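Local coordinates for protein phospholipase C-beta (PLC-beta) (Sepia officinalis, PDB 3QR0) that belongs to the phospholipase C-beta family, combining PH, EF-hand, TIM-barrel and C2 domains in one chain and holding a calcium ion in its barrel, at residues 256-261 with 744-749; 321-326 with 615-620; 337-342 with 366-371. All blocks are in the same frame, centred on the assembly; numbering follows the deposited sequence.

Contact 1: residues 256-261 with 744-749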
ATOM      1  N   ASP A 256      -6.000 -29.114   5.024  1.00 27.64           N
ATOM      2  CA  ASP A 256      -7.260 -28.933   5.767  1.00 28.75           C
ATOM      3  C   ASP A 256      -7.311 -27.598   6.496  1.00 29.03           C
ATOM      4  O   ASP A 256      -8.238 -26.820   6.293  1.00 30.39           O
ATOM      5  CB  ASP A 256      -7.492 -30.068   6.781  1.00 29.40           C
ATOM      6  CG  ASP A 256      -7.695 -31.431   6.119  1.00 30.46           C
ATOM      7  OD1 ASP A 256      -8.240 -31.476   4.997  1.00 31.92           O
ATOM      8  OD2 ASP A 256      -7.326 -32.461   6.733  1.00 29.10           O
ATOM      9  N   MET A 257      -6.320 -27.327   7.340  1.00 29.22           N
ATOM     10  CA  MET A 257      -6.336 -26.125   8.179  1.00 28.95           C
ATOM     11  C   MET A 257      -5.757 -24.888   7.490  1.00 27.72           C
ATOM     12  O   MET A 257      -6.291 -23.789   7.637  1.00 27.09           O
ATOM     13  CB  MET A 257      -5.581 -26.373   9.486  1.00 29.59           C
ATOM     14  CG  MET A 257      -5.673 -25.202  10.459  1.00 30.47           C
ATOM     15  SD  MET A 257      -4.824 -25.490  12.011  1.00 34.50           S
ATOM     16  CE  MET A 257      -5.778 -26.837  12.707  1.00 34.32           C
ATOM     17  N   GLN A 258      -4.660 -25.060   6.757  1.00 27.33           N
ATOM     18  CA  GLN A 258      -3.978 -23.937   6.120  1.00 26.60           C
ATOM     19  C   GLN A 258      -4.572 -23.555   4.762  1.00 26.77           C
ATOM     20  O   GLN A 258      -4.109 -22.608   4.132  1.00 25.79           O
ATOM     21  CB  GLN A 258      -2.489 -24.246   5.948  1.00 26.34           C
ATOM     22  CG  GLN A 258      -1.771 -24.582   7.248  1.00 26.40           C
ATOM     23  CD  GLN A 258      -1.776 -23.428   8.228  1.00 24.77           C
ATOM     24  OE1 GLN A 258      -2.520 -23.438   9.206  1.00 24.47           O
ATOM     25  NE2 GLN A 258      -0.943 -22.425   7.969  1.00 22.24           N
ATOM     26  N   ARG A 259      -5.595 -24.286   4.325  1.00 27.64           N
ATOM     27  CA  ARG A 259      -6.164 -24.132   2.993  1.00 28.27           C
ATOM     28  C   ARG A 259      -7.643 -23.799   3.092  1.00 28.94           C
ATOM     29  O   ARG A 259      -8.373 -24.445   3.843  1.00 29.16           O
ATOM     30  CB  ARG A 259      -5.996 -25.438   2.209  1.00 28.66           C
ATOM     31  CG  ARG A 259      -6.549 -25.391   0.794  1.00 28.63           C
ATOM     32  CD  ARG A 259      -6.606 -26.755   0.155  1.00 29.64           C
ATOM     33  NE  ARG A 259      -7.195 -26.675  -1.181  1.00 30.41           N
ATOM     34  CZ  ARG A 259      -6.518 -26.546  -2.322  1.00 31.77           C
ATOM     35  NH1 ARG A 259      -5.188 -26.495  -2.339  1.00 31.34           N
ATOM     36  NH2 ARG A 259      -7.184 -26.482  -3.469  1.00 32.86           N
ATOM     37  N   HIS A 260      -8.087 -22.806   2.318  1.00 29.59           N
ATOM     38  CA  HIS A 260      -9.506 -22.470   2.247  1.00 30.60           C
ATOM     39  C   HIS A 260     -10.256 -23.670   1.671  1.00 31.95           C
ATOM     40  O   HIS A 260      -9.920 -24.138   0.583  1.00 32.12           O
ATOM     41  CB  HIS A 260      -9.733 -21.235   1.366  1.00 30.33           C
ATOM     42  CG  HIS A 260     -11.068 -20.586   1.570  1.00 31.13           C
ATOM     43  ND1 HIS A 260     -12.254 -21.204   1.241  1.00 32.49           N
ATOM     44  CD2 HIS A 260     -11.402 -19.371   2.066  1.00 31.87           C
ATOM     45  CE1 HIS A 260     -13.262 -20.401   1.530  1.00 33.08           C
ATOM     46  NE2 HIS A 260     -12.772 -19.284   2.033  1.00 32.39           N
ATOM     47  N   PRO A 261     -11.269 -24.180   2.395  1.00 33.46           N
ATOM     48  CA  PRO A 261     -11.951 -25.406   1.957  1.00 34.84           C
ATOM     49  C   PRO A 261     -12.578 -25.350   0.559  1.00 35.70           C
ATOM     50  O   PRO A 261     -12.786 -26.398  -0.050  1.00 36.40           O
ATOM     51  CB  PRO A 261     -13.022 -25.638   3.033  1.00 35.20           C
ATOM     52  CG  PRO A 261     -13.118 -24.375   3.802  1.00 34.77           C
ATOM     53  CD  PRO A 261     -11.842 -23.630   3.636  1.00 33.53           C
ATOM     54  N   GLY A 744      -5.789 -20.552   8.656  1.00 24.64           N
ATOM     55  CA  GLY A 744      -4.879 -21.347   9.470  1.00 24.54           C
ATOM     56  C   GLY A 744      -3.985 -20.513  10.359  1.00 23.83           C
ATOM     57  O   GLY A 744      -4.260 -19.338  10.608  1.00 22.99           O
ATOM     58  N   TYR A 745      -2.906 -21.131  10.834  1.00 23.85           N
ATOM     59  CA  TYR A 745      -1.911 -20.434  11.633  1.00 23.63           C
ATOM     60  C   TYR A 745      -1.023 -19.595  10.726  1.00 23.30           C
ATOM     61  O   TYR A 745      -0.373 -20.120   9.818  1.00 23.16           O
ATOM     62  CB  TYR A 745      -1.065 -21.417  12.440  1.00 24.30           C
ATOM     63  CG  TYR A 745      -1.822 -22.089  13.560  1.00 24.92           C
ATOM     64  CD1 TYR A 745      -2.120 -23.449  13.510  1.00 25.21           C
ATOM     65  CD2 TYR A 745      -2.251 -21.361  14.671  1.00 24.75           C
ATOM     66  CE1 TYR A 745      -2.820 -24.067  14.537  1.00 26.79           C
ATOM     67  CE2 TYR A 745      -2.955 -21.975  15.705  1.00 25.78           C
ATOM     68  CZ  TYR A 745      -3.235 -23.324  15.627  1.00 26.05           C
ATOM     69  OH  TYR A 745      -3.918 -23.940  16.636  1.00 26.95           O
ATOM     70  N   ARG A 746      -1.013 -18.289  10.966  1.00 22.71           N
ATOM     71  CA  ARG A 746      -0.266 -17.365  10.121  1.00 22.56           C
ATOM     72  C   ARG A 746       0.494 -16.351  10.949  1.00 22.55           C
ATOM     73  O   ARG A 746      -0.044 -15.809  11.912  1.00 22.89           O
ATOM     74  CB  ARG A 746      -1.221 -16.610   9.187  1.00 21.79           C
ATOM     75  CG  ARG A 746      -2.001 -17.480   8.228  1.00 21.95           C
ATOM     76  CD  ARG A 746      -1.140 -18.070   7.112  1.00 21.69           C
ATOM     77  NE  ARG A 746      -1.893 -19.081   6.378  1.00 21.93           N
ATOM     78  CZ  ARG A 746      -1.473 -19.725   5.294  1.00 22.51           C
ATOM     79  NH1 ARG A 746      -0.283 -19.466   4.766  1.00 22.12           N
ATOM     80  NH2 ARG A 746      -2.261 -20.632   4.728  1.00 22.90           N
ATOM     81  N   HIS A 747       1.746 -16.098  10.576  1.00 22.94           N
ATOM     82  CA  HIS A 747       2.414 -14.873  10.995  1.00 22.96           C
ATOM     83  C   HIS A 747       1.962 -13.755  10.076  1.00 22.62           C
ATOM     84  O   HIS A 747       1.815 -13.944   8.867  1.00 23.04           O
ATOM     85  CB  HIS A 747       3.934 -15.011  10.964  1.00 23.04           C
ATOM     86  CG  HIS A 747       4.468 -15.913  12.028  1.00 23.60           C
ATOM     87  ND1 HIS A 747       4.560 -17.278  11.863  1.00 23.52           N
ATOM     88  CD2 HIS A 747       4.916 -15.651  13.278  1.00 23.98           C
ATOM     89  CE1 HIS A 747       5.051 -17.818  12.964  1.00 24.86           C
ATOM     90  NE2 HIS A 747       5.277 -16.855  13.837  1.00 24.79           N
ATOM     91  N   VAL A 748       1.747 -12.584  10.663  1.00 22.79           N
ATOM     92  CA  VAL A 748       1.218 -11.432   9.956  1.00 21.94           C
ATOM     93  C   VAL A 748       2.179 -10.261  10.156  1.00 21.74           C
ATOM     94  O   VAL A 748       2.020  -9.490  11.102  1.00 21.12           O
ATOM     95  CB  VAL A 748      -0.187 -11.068  10.498  1.00 22.07           C
ATOM     96  CG1 VAL A 748      -0.816  -9.951   9.669  1.00 21.19           C
ATOM     97  CG2 VAL A 748      -1.089 -12.292  10.513  1.00 22.98           C
ATOM     98  N   PRO A 749       3.210 -10.148   9.292  1.00 21.55           N
ATOM     99  CA  PRO A 749       4.094  -8.987   9.386  1.00 21.41           C
ATOM    100  C   PRO A 749       3.306  -7.688   9.288  1.00 20.83           C
ATOM    101  O   PRO A 749       2.450  -7.539   8.409  1.00 20.58           O
ATOM    102  CB  PRO A 749       5.039  -9.160   8.192  1.00 21.36           C
ATOM    103  CG  PRO A 749       5.057 -10.644   7.955  1.00 21.63           C
ATOM    104  CD  PRO A 749       3.667 -11.106   8.268  1.00 21.68           C
TER

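Contact 2: residues 321-326 with 615-620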
ATOM      1  N   LEU A 321       0.539  -9.157 -10.912  1.00 27.21           N
ATOM      2  CA  LEU A 321      -0.379  -8.445 -11.794  1.00 27.44           C
ATOM      3  C   LEU A 321      -1.084  -9.477 -12.671  1.00 27.87           C
ATOM      4  O   LEU A 321      -0.781  -9.631 -13.854  1.00 28.50           O
ATOM      5  CB  LEU A 321       0.362  -7.382 -12.616  1.00 27.91           C
ATOM      6  CG  LEU A 321      -0.479  -6.166 -13.015  1.00 27.93           C
ATOM      7  CD1 LEU A 321       0.413  -5.034 -13.490  1.00 29.30           C
ATOM      8  CD2 LEU A 321      -1.495  -6.535 -14.079  1.00 29.14           C
ATOM      9  N   GLY A 322      -2.027 -10.188 -12.057  1.00 27.52           N
ATOM     10  CA  GLY A 322      -2.677 -11.337 -12.672  1.00 27.79           C
ATOM     11  C   GLY A 322      -4.117 -11.126 -13.089  1.00 27.54           C
ATOM     12  O   GLY A 322      -4.704 -11.988 -13.736  1.00 27.92           O
ATOM     13  N   ALA A 323      -4.698  -9.983 -12.734  1.00 26.83           N
ATOM     14  CA  ALA A 323      -6.100  -9.730 -13.065  1.00 26.45           C
ATOM     15  C   ALA A 323      -6.278  -9.523 -14.565  1.00 26.18           C
ATOM     16  O   ALA A 323      -5.349  -9.117 -15.269  1.00 26.11           O
ATOM     17  CB  ALA A 323      -6.626  -8.521 -12.299  1.00 25.80           C
ATOM     18  N   ASN A 324      -7.480  -9.822 -15.042  1.00 25.93           N
ATOM     19  CA  ASN A 324      -7.869  -9.528 -16.411  1.00 26.13           C
ATOM     20  C   ASN A 324      -7.953  -8.016 -16.583  1.00 25.57           C
ATOM     21  O   ASN A 324      -8.851  -7.373 -16.029  1.00 25.20           O
ATOM     22  CB  ASN A 324      -9.220 -10.190 -16.708  1.00 26.52           C
ATOM     23  CG  ASN A 324      -9.765  -9.852 -18.086  1.00 27.46           C
ATOM     24  OD1 ASN A 324      -9.076  -9.290 -18.931  1.00 26.21           O
ATOM     25  ND2 ASN A 324     -11.023 -10.213 -18.316  1.00 29.43           N
ATOM     26  N   MET A 325      -7.012  -7.460 -17.345  1.00 25.21           N
ATOM     27  CA  MET A 325      -6.939  -6.019 -17.587  1.00 25.05           C
ATOM     28  C   MET A 325      -7.575  -5.614 -18.916  1.00 25.27           C
ATOM     29  O   MET A 325      -7.384  -4.488 -19.385  1.00 25.28           O
ATOM     30  CB  MET A 325      -5.474  -5.560 -17.565  1.00 24.91           C
ATOM     31  CG  MET A 325      -4.735  -5.877 -16.264  1.00 24.87           C
ATOM     32  SD  MET A 325      -5.596  -5.252 -14.802  1.00 25.62           S
ATOM     33  CE  MET A 325      -5.492  -3.485 -15.061  1.00 24.03           C
ATOM     34  N   LYS A 326      -8.337  -6.522 -19.519  1.00 25.68           N
ATOM     35  CA  LYS A 326      -8.900  -6.299 -20.849  1.00 26.21           C
ATOM     36  C   LYS A 326     -10.428  -6.179 -20.845  1.00 26.06           C
ATOM     37  O   LYS A 326     -11.093  -6.581 -21.794  1.00 26.04           O
ATOM     38  CB  LYS A 326      -8.434  -7.413 -21.792  1.00 27.12           C
ATOM     39  CG  LYS A 326      -6.914  -7.520 -21.898  1.00 28.04           C
ATOM     40  CD  LYS A 326      -6.493  -8.686 -22.783  1.00 30.58           C
ATOM     41  CE  LYS A 326      -4.978  -8.799 -22.858  1.00 31.76           C
ATOM     42  NZ  LYS A 326      -4.535  -9.642 -24.009  1.00 33.37           N
ATOM     43  N   GLU A 615      -2.244  -2.544  -2.995  1.00 22.66           N
ATOM     44  CA  GLU A 615      -0.967  -3.240  -3.110  1.00 23.14           C
ATOM     45  C   GLU A 615      -1.103  -4.419  -4.066  1.00 22.96           C
ATOM     46  O   GLU A 615      -0.159  -4.764  -4.773  1.00 22.66           O
ATOM     47  CB  GLU A 615      -0.479  -3.760  -1.755  1.00 23.62           C
ATOM     48  CG  GLU A 615       0.932  -4.338  -1.839  1.00 26.07           C
ATOM     49  CD  GLU A 615       1.436  -4.919  -0.547  1.00 29.88           C
ATOM     50  OE1 GLU A 615       0.615  -5.283   0.324  1.00 32.45           O
ATOM     51  OE2 GLU A 615       2.675  -5.003  -0.403  1.00 33.34           O
ATOM     52  N   TYR A 616      -2.288  -5.026  -4.082  1.00 23.04           N
ATOM     53  CA  TYR A 616      -2.542  -6.210  -4.895  1.00 23.38           C
ATOM     54  C   TYR A 616      -2.691  -5.866  -6.380  1.00 23.17           C
ATOM     55  O   TYR A 616      -2.759  -4.697  -6.756  1.00 22.67           O
ATOM     56  CB  TYR A 616      -3.755  -6.978  -4.346  1.00 23.76           C
ATOM     57  CG  TYR A 616      -3.441  -7.630  -3.017  1.00 25.28           C
ATOM     58  CD1 TYR A 616      -2.866  -8.892  -2.969  1.00 27.57           C
ATOM     59  CD2 TYR A 616      -3.680  -6.971  -1.814  1.00 26.95           C
ATOM     60  CE1 TYR A 616      -2.553  -9.496  -1.763  1.00 28.79           C
ATOM     61  CE2 TYR A 616      -3.371  -7.568  -0.600  1.00 28.08           C
ATOM     62  CZ  TYR A 616      -2.803  -8.833  -0.586  1.00 29.11           C
ATOM     63  OH  TYR A 616      -2.489  -9.446   0.599  1.00 31.50           O
ATOM     64  N   ASN A 617      -2.701  -6.904  -7.213  1.00 22.89           N
ATOM     65  CA  ASN A 617      -2.637  -6.762  -8.664  1.00 22.81           C
ATOM     66  C   ASN A 617      -1.424  -5.926  -9.103  1.00 22.76           C
ATOM     67  O   ASN A 617      -1.546  -4.985  -9.886  1.00 22.05           O
ATOM     68  CB  ASN A 617      -3.942  -6.202  -9.234  1.00 22.56           C
ATOM     69  CG  ASN A 617      -4.098  -6.493 -10.720  1.00 23.32           C
ATOM     70  OD1 ASN A 617      -3.763  -7.586 -11.185  1.00 23.01           O
ATOM     71  ND2 ASN A 617      -4.602  -5.514 -11.472  1.00 21.25           N
ATOM     72  N   GLY A 618      -0.261  -6.292  -8.573  1.00 23.03           N
ATOM     73  CA  GLY A 618       1.017  -5.707  -8.981  1.00 23.51           C
ATOM     74  C   GLY A 618       1.228  -4.265  -8.576  1.00 23.64           C
ATOM     75  O   GLY A 618       2.083  -3.583  -9.139  1.00 23.60           O
ATOM     76  N   CYS A 619       0.466  -3.798  -7.591  1.00 23.67           N
ATOM     77  CA  CYS A 619       0.435  -2.379  -7.242  1.00 23.97           C
ATOM     78  C   CYS A 619       0.197  -1.507  -8.491  1.00 22.89           C
ATOM     79  O   CYS A 619       0.755  -0.418  -8.633  1.00 22.78           O
ATOM     80  CB  CYS A 619       1.718  -1.979  -6.506  1.00 24.30           C
ATOM     81  SG  CYS A 619       1.523  -0.512  -5.465  1.00 29.37           S
ATOM     82  N   SER A 620      -0.660  -1.999  -9.379  1.00 22.33           N
ATOM     83  CA  SER A 620      -0.967  -1.322 -10.644  1.00 21.91           C
ATOM     84  C   SER A 620      -1.912  -0.133 -10.475  1.00 21.34           C
ATOM     85  O   SER A 620      -2.024   0.705 -11.369  1.00 21.09           O
ATOM     86  CB  SER A 620      -1.611  -2.311 -11.607  1.00 21.90           C
ATOM     87  OG  SER A 620      -2.846  -2.779 -11.086  1.00 22.36           O
TER

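Contact 3: residues 337-342 with 366-371. With CA (calcium ion), chain B.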
ATOM      1  N   SER A 337      -6.755   9.954  -5.873  1.00 19.99           N
ATOM      2  CA  SER A 337      -6.361  10.994  -4.929  1.00 20.58           C
ATOM      3  C   SER A 337      -7.193  12.272  -5.111  1.00 21.31           C
ATOM      4  O   SER A 337      -7.448  12.693  -6.236  1.00 21.61           O
ATOM      5  CB  SER A 337      -4.880  11.316  -5.138  1.00 20.67           C
ATOM      6  OG  SER A 337      -4.537  12.565  -4.579  1.00 22.05           O
ATOM      7  N   HIS A 338      -7.599  12.883  -3.996  1.00 21.78           N
ATOM      8  CA  HIS A 338      -8.318  14.170  -3.988  1.00 22.44           C
ATOM      9  C   HIS A 338      -7.385  15.344  -3.639  1.00 22.95           C
ATOM     10  O   HIS A 338      -6.504  15.194  -2.786  1.00 23.00           O
ATOM     11  CB  HIS A 338      -9.456  14.129  -2.956  1.00 22.62           C
ATOM     12  CG  HIS A 338     -10.113  15.459  -2.728  1.00 22.80           C
ATOM     13  ND1 HIS A 338     -10.006  16.153  -1.542  1.00 22.90           N
ATOM     14  CD2 HIS A 338     -10.880  16.223  -3.540  1.00 23.49           C
ATOM     15  CE1 HIS A 338     -10.680  17.286  -1.634  1.00 23.09           C
ATOM     16  NE2 HIS A 338     -11.218  17.354  -2.838  1.00 22.88           N
ATOM     17  N   ASN A 339      -7.629  16.514  -4.253  1.00 23.47           N
ATOM     18  CA  ASN A 339      -6.797  17.737  -4.083  1.00 23.28           C
ATOM     19  C   ASN A 339      -5.354  17.342  -3.796  1.00 22.84           C
ATOM     20  O   ASN A 339      -4.794  17.635  -2.732  1.00 22.87           O
ATOM     21  CB  ASN A 339      -7.343  18.680  -2.986  1.00 23.50           C
ATOM     22  CG  ASN A 339      -8.537  19.534  -3.449  1.00 23.91           C
ATOM     23  OD1 ASN A 339      -8.911  19.542  -4.625  1.00 21.46           O
ATOM     24  ND2 ASN A 339      -9.130  20.268  -2.507  1.00 23.77           N
ATOM     25  N   THR A 340      -4.779  16.663  -4.778  1.00 22.68           N
ATOM     26  CA  THR A 340      -3.504  15.967  -4.658  1.00 22.35           C
ATOM     27  C   THR A 340      -2.359  16.897  -4.267  1.00 22.07           C
ATOM     28  O   THR A 340      -1.435  16.494  -3.554  1.00 22.25           O
ATOM     29  CB  THR A 340      -3.166  15.290  -6.003  1.00 22.44           C
ATOM     30  OG1 THR A 340      -4.305  14.545  -6.455  1.00 22.87           O
ATOM     31  CG2 THR A 340      -1.952  14.364  -5.875  1.00 22.27           C
ATOM     32  N   TYR A 341      -2.438  18.137  -4.744  1.00 21.62           N
ATOM     33  CA  TYR A 341      -1.450  19.180  -4.460  1.00 21.34           C
ATOM     34  C   TYR A 341      -1.276  19.528  -2.973  1.00 21.14           C
ATOM     35  O   TYR A 341      -0.231  20.045  -2.588  1.00 20.80           O
ATOM     36  CB  TYR A 341      -1.769  20.463  -5.266  1.00 21.66           C
ATOM     37  CG  TYR A 341      -3.151  21.026  -5.008  1.00 21.60           C
ATOM     38  CD1 TYR A 341      -3.350  22.008  -4.040  1.00 21.04           C
ATOM     39  CD2 TYR A 341      -4.257  20.578  -5.729  1.00 19.72           C
ATOM     40  CE1 TYR A 341      -4.610  22.524  -3.791  1.00 20.98           C
ATOM     41  CE2 TYR A 341      -5.518  21.079  -5.481  1.00 20.77           C
ATOM     42  CZ  TYR A 341      -5.690  22.060  -4.511  1.00 21.02           C
ATOM     43  OH  TYR A 341      -6.938  22.566  -4.257  1.00 20.54           O
ATOM     44  N   LEU A 342      -2.282  19.246  -2.143  1.00 20.92           N
ATOM     45  CA  LEU A 342      -2.235  19.602  -0.721  1.00 20.97           C
ATOM     46  C   LEU A 342      -1.508  18.554   0.122  1.00 20.74           C
ATOM     47  O   LEU A 342      -1.781  17.353   0.016  1.00 19.83           O
ATOM     48  CB  LEU A 342      -3.652  19.818  -0.175  1.00 21.50           C
ATOM     49  CG  LEU A 342      -4.412  20.993  -0.792  1.00 22.29           C
ATOM     50  CD1 LEU A 342      -5.852  21.034  -0.290  1.00 23.46           C
ATOM     51  CD2 LEU A 342      -3.701  22.324  -0.522  1.00 22.72           C
ATOM     52  N   CYS A 366      -5.333   8.245 -10.379  1.00 22.65           N
ATOM     53  CA  CYS A 366      -6.201   9.384 -10.652  1.00 23.17           C
ATOM     54  C   CYS A 366      -5.864  10.516  -9.696  1.00 22.81           C
ATOM     55  O   CYS A 366      -5.906  10.343  -8.474  1.00 22.42           O
ATOM     56  CB  CYS A 366      -7.674   8.995 -10.533  1.00 23.46           C
ATOM     57  SG  CYS A 366      -8.847  10.344 -10.943  1.00 26.76           S
ATOM     58  N   LEU A 367      -5.524  11.664 -10.270  1.00 22.55           N
ATOM     59  CA  LEU A 367      -5.028  12.813  -9.527  1.00 22.92           C
ATOM     60  C   LEU A 367      -5.905  14.013  -9.799  1.00 23.18           C
ATOM     61  O   LEU A 367      -6.638  14.044 -10.796  1.00 23.84           O
ATOM     62  CB  LEU A 367      -3.603  13.155  -9.964  1.00 23.04           C
ATOM     63  CG  LEU A 367      -2.619  12.010 -10.175  1.00 23.47           C
ATOM     64  CD1 LEU A 367      -1.332  12.552 -10.791  1.00 23.49           C
ATOM     65  CD2 LEU A 367      -2.336  11.278  -8.878  1.00 22.66           C
ATOM     66  N   GLU A 368      -5.812  15.013  -8.930  1.00 22.94           N
ATOM     67  CA  GLU A 368      -6.558  16.244  -9.107  1.00 23.20           C
ATOM     68  C   GLU A 368      -5.633  17.455  -9.193  1.00 23.14           C
ATOM     69  O   GLU A 368      -4.673  17.575  -8.428  1.00 23.19           O
ATOM     70  CB  GLU A 368      -7.548  16.422  -7.967  1.00 23.47           C
ATOM     71  CG  GLU A 368      -8.489  17.609  -8.146  1.00 24.68           C
ATOM     72  CD  GLU A 368      -9.621  17.605  -7.147  1.00 26.18           C
ATOM     73  OE1 GLU A 368      -9.626  16.722  -6.266  1.00 28.58           O
ATOM     74  OE2 GLU A 368     -10.503  18.487  -7.230  1.00 26.44           O
ATOM     75  N   LEU A 369      -5.939  18.339 -10.136  1.00 23.11           N
ATOM     76  CA  LEU A 369      -5.211  19.581 -10.339  1.00 23.19           C
ATOM     77  C   LEU A 369      -6.235  20.714 -10.354  1.00 23.36           C
ATOM     78  O   LEU A 369      -7.066  20.791 -11.267  1.00 23.64           O
ATOM     79  CB  LEU A 369      -4.437  19.550 -11.666  1.00 23.42           C
ATOM     80  CG  LEU A 369      -3.264  18.568 -11.858  1.00 23.42           C
ATOM     81  CD1 LEU A 369      -3.708  17.103 -11.915  1.00 22.68           C
ATOM     82  CD2 LEU A 369      -2.488  18.910 -13.129  1.00 23.07           C
ATOM     83  N   ASP A 370      -6.187  21.564  -9.327  1.00 23.08           N
ATOM     84  CA  ASP A 370      -7.044  22.749  -9.233  1.00 23.15           C
ATOM     85  C   ASP A 370      -6.297  23.920  -9.848  1.00 23.77           C
ATOM     86  O   ASP A 370      -5.383  24.474  -9.224  1.00 23.41           O
ATOM     87  CB  ASP A 370      -7.371  23.086  -7.771  1.00 22.90           C
ATOM     88  CG  ASP A 370      -8.347  22.119  -7.134  1.00 22.14           C
ATOM     89  OD1 ASP A 370      -8.685  21.074  -7.731  1.00 21.47           O
ATOM     90  OD2 ASP A 370      -8.778  22.394  -5.995  1.00 22.83           O
ATOM     91  N   CYS A 371      -6.704  24.315 -11.052  1.00 24.56           N
ATOM     92  CA  CYS A 371      -5.966  25.308 -11.830  1.00 25.78           C
ATOM     93  C   CYS A 371      -6.577  26.707 -11.715  1.00 26.36           C
ATOM     94  O   CYS A 371      -7.776  26.883 -11.917  1.00 26.53           O
ATOM     95  CB  CYS A 371      -5.902  24.878 -13.296  1.00 26.15           C
ATOM     96  SG  CYS A 371      -5.287  23.191 -13.506  1.00 28.77           S
TER
HETATM   97 CA    CA B1000     -10.462  20.505  -5.988  1.00 22.54          CA
HETATM   98  O   HOH W   1     -12.121  19.311  -4.664  1.00 21.27           O
HETATM   99  O   HOH W   2     -11.373  21.887  -4.171  1.00 20.83           O

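Contact 1: residues 256-261 with 744-749
The carboxamide of Gln258 lies along the backbone of Tyr745 and grips it at both ends. OE1 accepts from Tyr745 N at 2.8 Å, the N-H arriving in the carbonyl plane on a lone pair, while NE2 gives a straighter bond (167°) to Tyr745 O at 3.0 Å, its hydrogen directed from above that carbonyl's plane. CG anti to the carbonyl carbon (chi1 -57°) and a bend at chi2 bring the amide to Tyr745. Beside it, OE1 comes within 3.2 Å of Gly744 CA, a fit that leaves no room for a CB. Met257, extended to its sulfur, makes an oblique Met-aromatic contact with the Tyr745 ring, SD standing 3.5 Å from CE1. The Arg746 guanidinium turns one face to Gln258 NE2. In the second shell, Asn311 bonds both Gln258 NE2 and Tyr745 O, Glu237 takes the Tyr745 hydroxyl, and Pro743 O receives Arg746 NE. The end of EF-hand-like helix 247-257 is thereby joined to the C2 domain at the start of edge strand 746-751. Because the glutamine bonds both backbone polar groups of buried Tyr745, the segments meet through a pair of neutral amide bonds, with Asn311 adding to them.

Contact 2: residues 321-326 with 615-620
Asn617 carries this meeting of two irregular segments, and its carboxamide forms the close-packed part. Its CG stands anti to the backbone N (chi1 -160°), which carries the amide across to residues 321-326. There OD1 accepts the Ala323 N-H at 3.0 Å in a fairly straight bond (159°), the donor lying above the carbonyl plane. The Ala323 methyl crowds the same oxygen, with CB 3.2 Å from OD1. At the other tip of the amide, ND2 meets Met325 SD at 3.5 Å in a weak hydrogen bond; chi1 and the bend at chi2 place the Met325 sulfur there, and chi3 turns only CE. ND2 also donates to Tyr622 O, so both ends of the amide are engaged and its rotation is fixed. The backbone carbonyl of Asn617 is held as well, accepting from both Ser620 N and Ser620 OG, the hydroxyl at 2.8 Å and in the carbonyl plane.

Leu321 makes the looser, partly exposed side. Its branched end crosses Asn617 obliquely: CG rests 3.5 Å from Asn617 O, and CD1 reaches the CB of Ser620, at 3.9 Å. Gly618, with positive phi, lies against Leu321 CB, where a side chain of its own would collide. Farther out, the solvent-exposed Asn324 turns away from residues 615-620, while Lys326 makes a cation-pi contact with Tyr460. Tyr410 touches both Leu321 and Met325. The arrangement joins the loop between helix 316-319 and strand 332-334 to the loop between helix 605-613 and strand 622-624, the latter within the Y family region of the TIM barrel: an asparagine side chain bridging two loops, one of them shaped by an Asx turn in which Asn324 OD1 accepts from Lys326 N.

Contact 3: residues 337-342 with 366-371
Strand 366-372, in the mixed sheet of the X-domain TIM barrel, begins the contact at Cys366, whose carbonyl receives Ser337 N at 2.8 Å, nearly along the C=O axis. Leu367 follows, its CA and CB lying against Thr340 OG1. At Glu368 that same hydroxyl oxygen accepts the backbone N-H at 2.9 Å and pairs with Ser337 OG besides. The Glu368 side chain, CG anti to the backbone N (chi1 -174°), runs out extended and divides its carboxylate: OE1 takes Asn339 N from above the carboxylate plane and forms a salt bridge with Arg570, while OE2 binds calcium at 2.4 Å. His338 lies alongside, ND1 bonded to Asn599 OD1 and NE2 to a metal water. Asp370 chelates the ion through OD1 and OD2, both at 2.5 Å, and OD2 also accepts the Tyr341 hydroxyl at 2.5 Å. Asn339 OD1 binds the calcium at 2.3 Å, and its ND2 bonds Gln346 and the other water. Glu417 completes the site. Three carboxylates so close would probably repel each other; calcium and Arg570 probably balance their charge, the Tyr341 hydroxyl stabilises Asp370 OD2, and Asn339 N, with Arg570, helps hold Glu368 in place.

How the contacts relate
The three contacts are nested along the chain: residues 337-342 with 366-371 lie within the loop closed by contact 2, which itself lies within the loop closed by contact 1. Contacts 2 and 3 both concern the TIM-barrel region, their centres about 24 Å apart and their nearest atoms about 8 Å apart; one joins two loops of that region, the other sits on strand 366-372 at the metal site. Contact 1 is an interdomain seam, EF-hand-like helix 247-257 against C2 strand 746-751, about 23 Å from contact 2 and about 40 Å from contact 3, centre to centre. Contacts 1 and 3 occupy opposite sides of the chain's centre, so the domain seam lies far from the calcium.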